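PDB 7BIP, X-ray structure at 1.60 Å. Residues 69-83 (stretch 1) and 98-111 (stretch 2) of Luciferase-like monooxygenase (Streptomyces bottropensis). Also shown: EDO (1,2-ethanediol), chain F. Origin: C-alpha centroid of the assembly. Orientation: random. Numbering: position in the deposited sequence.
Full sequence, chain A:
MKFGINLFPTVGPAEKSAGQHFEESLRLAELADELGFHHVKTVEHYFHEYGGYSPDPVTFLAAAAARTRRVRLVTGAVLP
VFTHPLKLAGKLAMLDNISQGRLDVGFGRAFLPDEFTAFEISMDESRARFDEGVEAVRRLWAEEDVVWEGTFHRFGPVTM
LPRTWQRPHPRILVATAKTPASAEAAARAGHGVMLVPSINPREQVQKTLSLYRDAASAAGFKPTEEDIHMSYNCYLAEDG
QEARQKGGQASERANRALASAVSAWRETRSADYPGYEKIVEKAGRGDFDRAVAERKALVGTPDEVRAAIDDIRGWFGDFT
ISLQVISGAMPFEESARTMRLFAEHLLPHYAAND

Stretch 1, residues 69-83: RRVRLVTGAVLPVFT
Stretch 2, residues 98-111: ISQGRLDVGFGRAF

A cis peptide bond between Gly76 and Ala77 interrupts the pairing of two parallel strands, and the pairing resumes one residue out of step. Before the corner, Leu73 bridges Leu103, Val74 bridges Asp104 and Thr75 bridges Val105, with CA-CA distances of 4.8, 4.8 and 5.2 Å; after it, Val78 bridges Phe107 at 4.9 Å. This shift of one is a beta bulge. The axes of strands 72-75 and 103-107 approach to 4.7 Å, and their N-to-C directions differ by 13°.

The backbone ladder supports this register. Leu73 N donates to Arg102 O (2.9 Å, 166°), Asp104 N to Leu73 O (2.9 Å, 168°) and Thr75 N to Asp104 O (3.2 Å, 151°). At the bulge Gly106 N makes only a weak bond to Thr75 O (3.0 Å, 128°). Gly106 O instead accepts from both Val78 N (2.9 Å) and Thr75 OG1 (2.9 Å), the threonine hydroxyl being placed by a p rotamer (chi1 57°). Gly108 N to Val78 O (2.8 Å, 163°) then restores regular pairing. Glycine suits position 106 because an ideal CB would lie 2.5 Å from Thr75 O, a clash; at Gly108 it would lie 3.1 Å from Ala77 CB, a tight fit.

Two arginines lock the entry to the ladder. Arg72 (phi/psi -77/161; chi1 to chi3 m, t, p; chi4 78°) leaves its CA sideways, yet its end curls over stretch 2. Its guanidinium forms a salt bridge with Asp104, NE to OD2 at 2.9 Å and NH2 to OD1 at 3.0 Å; Asp104 adopts chi1 -51° (m). In the same edge region Arg72 NH2 reaches Gly101 O at 3.3 Å, while its bond to Leu103 O, also 3.3 Å, is weak. Arg102 (-102/9; m, t, m; chi4 144°) has 136 Å² covered by stretch 1. Its NH1 donates to Val71 O (2.8 Å), Leu73 CD2 lies over one guanidinium face and Arg69 O over the opposite one. Within its own stretch, Arg102 NE to Ser99 O (2.9 Å) and Arg102 N to Ser99 OG (3.2 Å) steady the turn, where Gln100 (55/49) ends a helix in a Schellman motif and Gly101 has positive phi (85/23), which favours glycine.

Leu73, Thr75, Val78, Leu103, Val105 and Phe107 share one sheet face; Val74 and Asp104 occupy the other. On the first, Val78 (chi1 m) packs its CG2 4.2 Å from Val105 CG1 and 3.6 Å from Phe107 CD1. Phe107 (chi1 -60°, chi2 -107°) presents its ring edge to Pro80, whose CG is 4.2 Å from Phe107 CD1.

Beyond the strands, Ala110 fits a small apolar site: its CB is 3.6 Å from Phe82 CE2, 4.0 Å from Val81 CG1 and 4.2 Å from Leu79 CD1. A water accepts from Val81 N (3.2 Å) and donates to Gly108 O (2.7 Å), bridging the 3-10 segment to stretch 2. In total, 1017 Å² is buried.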

# COMPACT_ATOMS: atom_id res chain seq x y z
N ARG A 69 7.32 4.01 -15.81
CA ARG A 69 7.66 2.81 -16.57
C ARG A 69 9.07 2.28 -16.33
O ARG A 69 9.27 1.07 -16.44
CB ARG A 69 7.49 3.07 -18.08
CG ARG A 69 6.05 3.31 -18.50
CD ARG A 69 5.95 3.76 -19.95
NE ARG A 69 5.13 4.96 -20.11
CZ ARG A 69 5.18 5.77 -21.16
NH1 ARG A 69 4.39 6.84 -21.21
NH2 ARG A 69 6.01 5.51 -22.16
N ARG A 70 10.04 3.13 -16.00
CA ARG A 70 11.42 2.62 -15.95
C ARG A 70 12.14 2.88 -14.63
O ARG A 70 13.02 2.11 -14.24
CB ARG A 70 12.24 3.19 -17.11
CG ARG A 70 12.36 4.69 -17.12
CD ARG A 70 13.37 5.12 -18.17
NE ARG A 70 13.44 6.58 -18.30
CZ ARG A 70 13.98 7.21 -19.34
NH1 ARG A 70 14.50 6.50 -20.34
NH2 ARG A 70 14.01 8.53 -19.38
N VAL A 71 11.79 3.97 -13.94
CA VAL A 71 12.43 4.29 -12.68
C VAL A 71 12.22 3.15 -11.67
O VAL A 71 11.14 2.56 -11.59
CB VAL A 71 11.87 5.64 -12.19
CG1 VAL A 71 10.45 5.50 -11.61
CG2 VAL A 71 12.80 6.33 -11.25
N ARG A 72 13.26 2.82 -10.91
CA ARG A 72 13.06 1.83 -9.86
C ARG A 72 12.35 2.46 -8.66
O ARG A 72 12.30 3.69 -8.50
CB ARG A 72 14.40 1.22 -9.44
CG ARG A 72 15.10 0.48 -10.61
CD ARG A 72 16.23 -0.44 -10.12
NE ARG A 72 15.73 -1.59 -9.36
CZ ARG A 72 15.18 -2.68 -9.90
NH1 ARG A 72 15.03 -2.78 -11.21
NH2 ARG A 72 14.76 -3.66 -9.10
N LEU A 73 11.76 1.61 -7.82
CA LEU A 73 11.06 2.03 -6.61
C LEU A 73 11.79 1.46 -5.41
O LEU A 73 12.04 0.25 -5.35
CB LEU A 73 9.60 1.55 -6.61
CG LEU A 73 8.63 2.06 -7.68
CD1 LEU A 73 8.75 3.58 -7.91
CD2 LEU A 73 8.82 1.31 -8.97
N VAL A 74 12.15 2.30 -4.43
CA VAL A 74 12.99 1.86 -3.32
C VAL A 74 12.38 2.28 -1.99
O VAL A 74 12.08 3.46 -1.79
CB VAL A 74 14.42 2.40 -3.44
CG1 VAL A 74 15.32 1.74 -2.38
CG2 VAL A 74 14.97 2.17 -4.85
N THR A 75 12.24 1.33 -1.06
CA THR A 75 11.89 1.70 0.30
C THR A 75 13.15 2.14 1.05
O THR A 75 14.16 1.44 1.04
CB THR A 75 11.19 0.56 1.05
OG1 THR A 75 12.00 -0.63 1.07
CG2 THR A 75 9.86 0.23 0.39
N GLY A 76 13.09 3.33 1.65
CA GLY A 76 14.19 3.83 2.45
C GLY A 76 13.70 4.46 3.74
O GLY A 76 13.77 5.68 3.89
N ALA A 77 13.21 3.66 4.69
CA ALA A 77 13.24 2.20 4.65
C ALA A 77 12.01 1.65 5.37
O ALA A 77 11.47 2.34 6.25
CB ALA A 77 14.51 1.68 5.32
N VAL A 78 11.55 0.45 5.02
CA VAL A 78 10.48 -0.15 5.81
C VAL A 78 11.02 -0.49 7.19
O VAL A 78 12.22 -0.74 7.38
CB VAL A 78 9.88 -1.40 5.13
CG1 VAL A 78 9.20 -1.03 3.81
CG2 VAL A 78 10.94 -2.47 4.93
N LEU A 79 10.13 -0.46 8.19
CA LEU A 79 10.52 -0.70 9.58
C LEU A 79 9.96 -2.03 10.05
O LEU A 79 8.83 -2.09 10.56
CB LEU A 79 10.05 0.45 10.48
CG LEU A 79 10.53 1.86 10.09
CD1 LEU A 79 9.93 2.90 11.04
CD2 LEU A 79 12.05 1.95 10.10
N PRO A 80 10.70 -3.13 9.93
CA PRO A 80 10.14 -4.43 10.30
C PRO A 80 9.67 -4.50 11.75
O PRO A 80 8.76 -5.29 12.04
CB PRO A 80 11.29 -5.42 10.03
CG PRO A 80 12.50 -4.59 9.79
CD PRO A 80 12.04 -3.26 9.32
N VAL A 81 10.22 -3.67 12.64
CA VAL A 81 9.83 -3.72 14.05
C VAL A 81 8.35 -3.42 14.25
O VAL A 81 7.75 -3.88 15.23
CB VAL A 81 10.73 -2.76 14.88
CG1 VAL A 81 10.47 -1.29 14.53
CG2 VAL A 81 10.56 -3.00 16.37
N PHE A 82 7.72 -2.69 13.32
CA PHE A 82 6.36 -2.23 13.54
C PHE A 82 5.34 -2.95 12.67
O PHE A 82 4.19 -2.50 12.57
CB PHE A 82 6.25 -0.72 13.28
CG PHE A 82 7.01 0.10 14.27
CD1 PHE A 82 7.07 -0.28 15.60
CD2 PHE A 82 7.70 1.23 13.86
CE1 PHE A 82 7.79 0.47 16.51
CE2 PHE A 82 8.42 1.98 14.77
CZ PHE A 82 8.47 1.59 16.09
N THR A 83 5.73 -4.04 12.04
CA THR A 83 4.77 -4.76 11.23
C THR A 83 4.95 -6.25 11.51
O THR A 83 5.75 -6.65 12.36
CB THR A 83 4.92 -4.39 9.76
OG1 THR A 83 3.88 -5.01 8.98
CG2 THR A 83 6.29 -4.80 9.22
N ILE A 98 3.31 -5.44 -9.37
CA ILE A 98 2.69 -4.25 -9.95
C ILE A 98 3.72 -3.44 -10.73
O ILE A 98 3.44 -2.93 -11.83
CB ILE A 98 2.02 -3.42 -8.83
CG1 ILE A 98 0.72 -4.11 -8.40
CG2 ILE A 98 1.75 -1.98 -9.29
CD1 ILE A 98 0.23 -3.62 -7.04
N SER A 99 4.92 -3.31 -10.17
CA SER A 99 5.99 -2.52 -10.79
C SER A 99 6.77 -3.30 -11.85
O SER A 99 7.69 -2.73 -12.44
CB SER A 99 6.96 -2.03 -9.71
OG SER A 99 7.82 -3.10 -9.29
N GLN A 100 6.42 -4.56 -12.10
CA GLN A 100 7.10 -5.41 -13.08
C GLN A 100 8.61 -5.48 -12.81
O GLN A 100 9.46 -5.31 -13.70
CB GLN A 100 6.78 -4.96 -14.52
CG GLN A 100 5.26 -4.93 -14.76
CD GLN A 100 4.86 -5.17 -16.21
OE1 GLN A 100 5.61 -4.88 -17.13
NE2 GLN A 100 3.66 -5.72 -16.40
N GLY A 101 8.94 -5.75 -11.55
CA GLY A 101 10.31 -6.07 -11.17
C GLY A 101 11.22 -4.90 -10.90
O GLY A 101 12.44 -5.07 -10.97
N ARG A 102 10.67 -3.73 -10.55
CA ARG A 102 11.48 -2.52 -10.37
C ARG A 102 11.73 -2.19 -8.90
O ARG A 102 12.29 -1.12 -8.61
CB ARG A 102 10.81 -1.32 -11.06
CG ARG A 102 10.81 -1.40 -12.59
CD ARG A 102 10.17 -0.15 -13.21
NE ARG A 102 8.71 -0.14 -13.06
CZ ARG A 102 7.99 0.97 -12.85
NH1 ARG A 102 8.60 2.14 -12.72
NH2 ARG A 102 6.67 0.89 -12.75
N LEU A 103 11.37 -3.08 -7.98
CA LEU A 103 11.43 -2.79 -6.55
C LEU A 103 12.77 -3.20 -5.94
O LEU A 103 13.27 -4.30 -6.19
CB LEU A 103 10.29 -3.52 -5.82
CG LEU A 103 10.22 -3.43 -4.30
CD1 LEU A 103 9.94 -2.00 -3.86
CD2 LEU A 103 9.14 -4.35 -3.78
N ASP A 104 13.34 -2.32 -5.11
CA ASP A 104 14.43 -2.64 -4.21
C ASP A 104 13.97 -2.31 -2.79
O ASP A 104 13.36 -1.26 -2.58
CB ASP A 104 15.70 -1.83 -4.54
CG ASP A 104 16.09 -1.92 -6.01
OD1 ASP A 104 16.18 -3.05 -6.53
OD2 ASP A 104 16.28 -0.87 -6.64
N VAL A 105 14.27 -3.19 -1.83
CA VAL A 105 13.67 -3.07 -0.50
C VAL A 105 14.76 -2.77 0.52
O VAL A 105 15.51 -3.65 0.94
CB VAL A 105 12.88 -4.31 -0.10
CG1 VAL A 105 12.21 -4.06 1.26
CG2 VAL A 105 11.82 -4.62 -1.16
N GLY A 106 14.82 -1.52 0.97
CA GLY A 106 15.59 -1.18 2.15
C GLY A 106 14.78 -1.38 3.42
O GLY A 106 13.60 -1.01 3.49
N PHE A 107 15.42 -2.00 4.41
CA PHE A 107 14.88 -2.22 5.75
C PHE A 107 15.71 -1.41 6.74
O PHE A 107 16.94 -1.43 6.66
CB PHE A 107 14.96 -3.71 6.17
CG PHE A 107 14.21 -4.68 5.28
CD1 PHE A 107 13.02 -5.28 5.72
CD2 PHE A 107 14.73 -5.09 4.06
CE1 PHE A 107 12.33 -6.21 4.93
CE2 PHE A 107 14.06 -6.02 3.26
CZ PHE A 107 12.85 -6.59 3.70
N GLY A 108 15.05 -0.72 7.68
CA GLY A 108 15.75 0.15 8.60
C GLY A 108 15.33 -0.06 10.04
O GLY A 108 14.32 -0.70 10.34
N ARG A 109 16.13 0.50 10.94
CA ARG A 109 15.82 0.51 12.37
C ARG A 109 15.02 1.75 12.71
O ARG A 109 15.24 2.83 12.15
CB ARG A 109 17.10 0.47 13.21
CG ARG A 109 18.06 -0.65 12.87
CD ARG A 109 17.71 -1.94 13.60
NE ARG A 109 17.42 -1.75 15.02
CZ ARG A 109 18.34 -1.75 15.98
NH1 ARG A 109 17.97 -1.58 17.24
NH2 ARG A 109 19.62 -1.93 15.68
N ALA A 110 14.09 1.60 13.64
CA ALA A 110 13.37 2.77 14.11
C ALA A 110 14.19 3.48 15.19
O ALA A 110 15.04 2.89 15.86
CB ALA A 110 12.00 2.38 14.66
N PHE A 111 13.92 4.77 15.35
CA PHE A 111 14.59 5.51 16.42
C PHE A 111 13.74 6.58 17.09
O PHE A 111 14.16 7.09 18.13
CB PHE A 111 15.88 6.15 15.89
CG PHE A 111 15.65 7.26 14.91
CD1 PHE A 111 15.74 8.59 15.30
CD2 PHE A 111 15.36 6.98 13.58
CE1 PHE A 111 15.54 9.61 14.39
CE2 PHE A 111 15.15 8.00 12.66
CZ PHE A 111 15.24 9.32 13.07
C1 EDO F . 1.37 3.61 -17.18
O1 EDO F . 1.53 2.42 -17.96
C2 EDO F . 2.75 4.18 -16.86
O2 EDO F . 2.95 5.37 -17.62
O HOH W 1 12.80 -1.80 12.29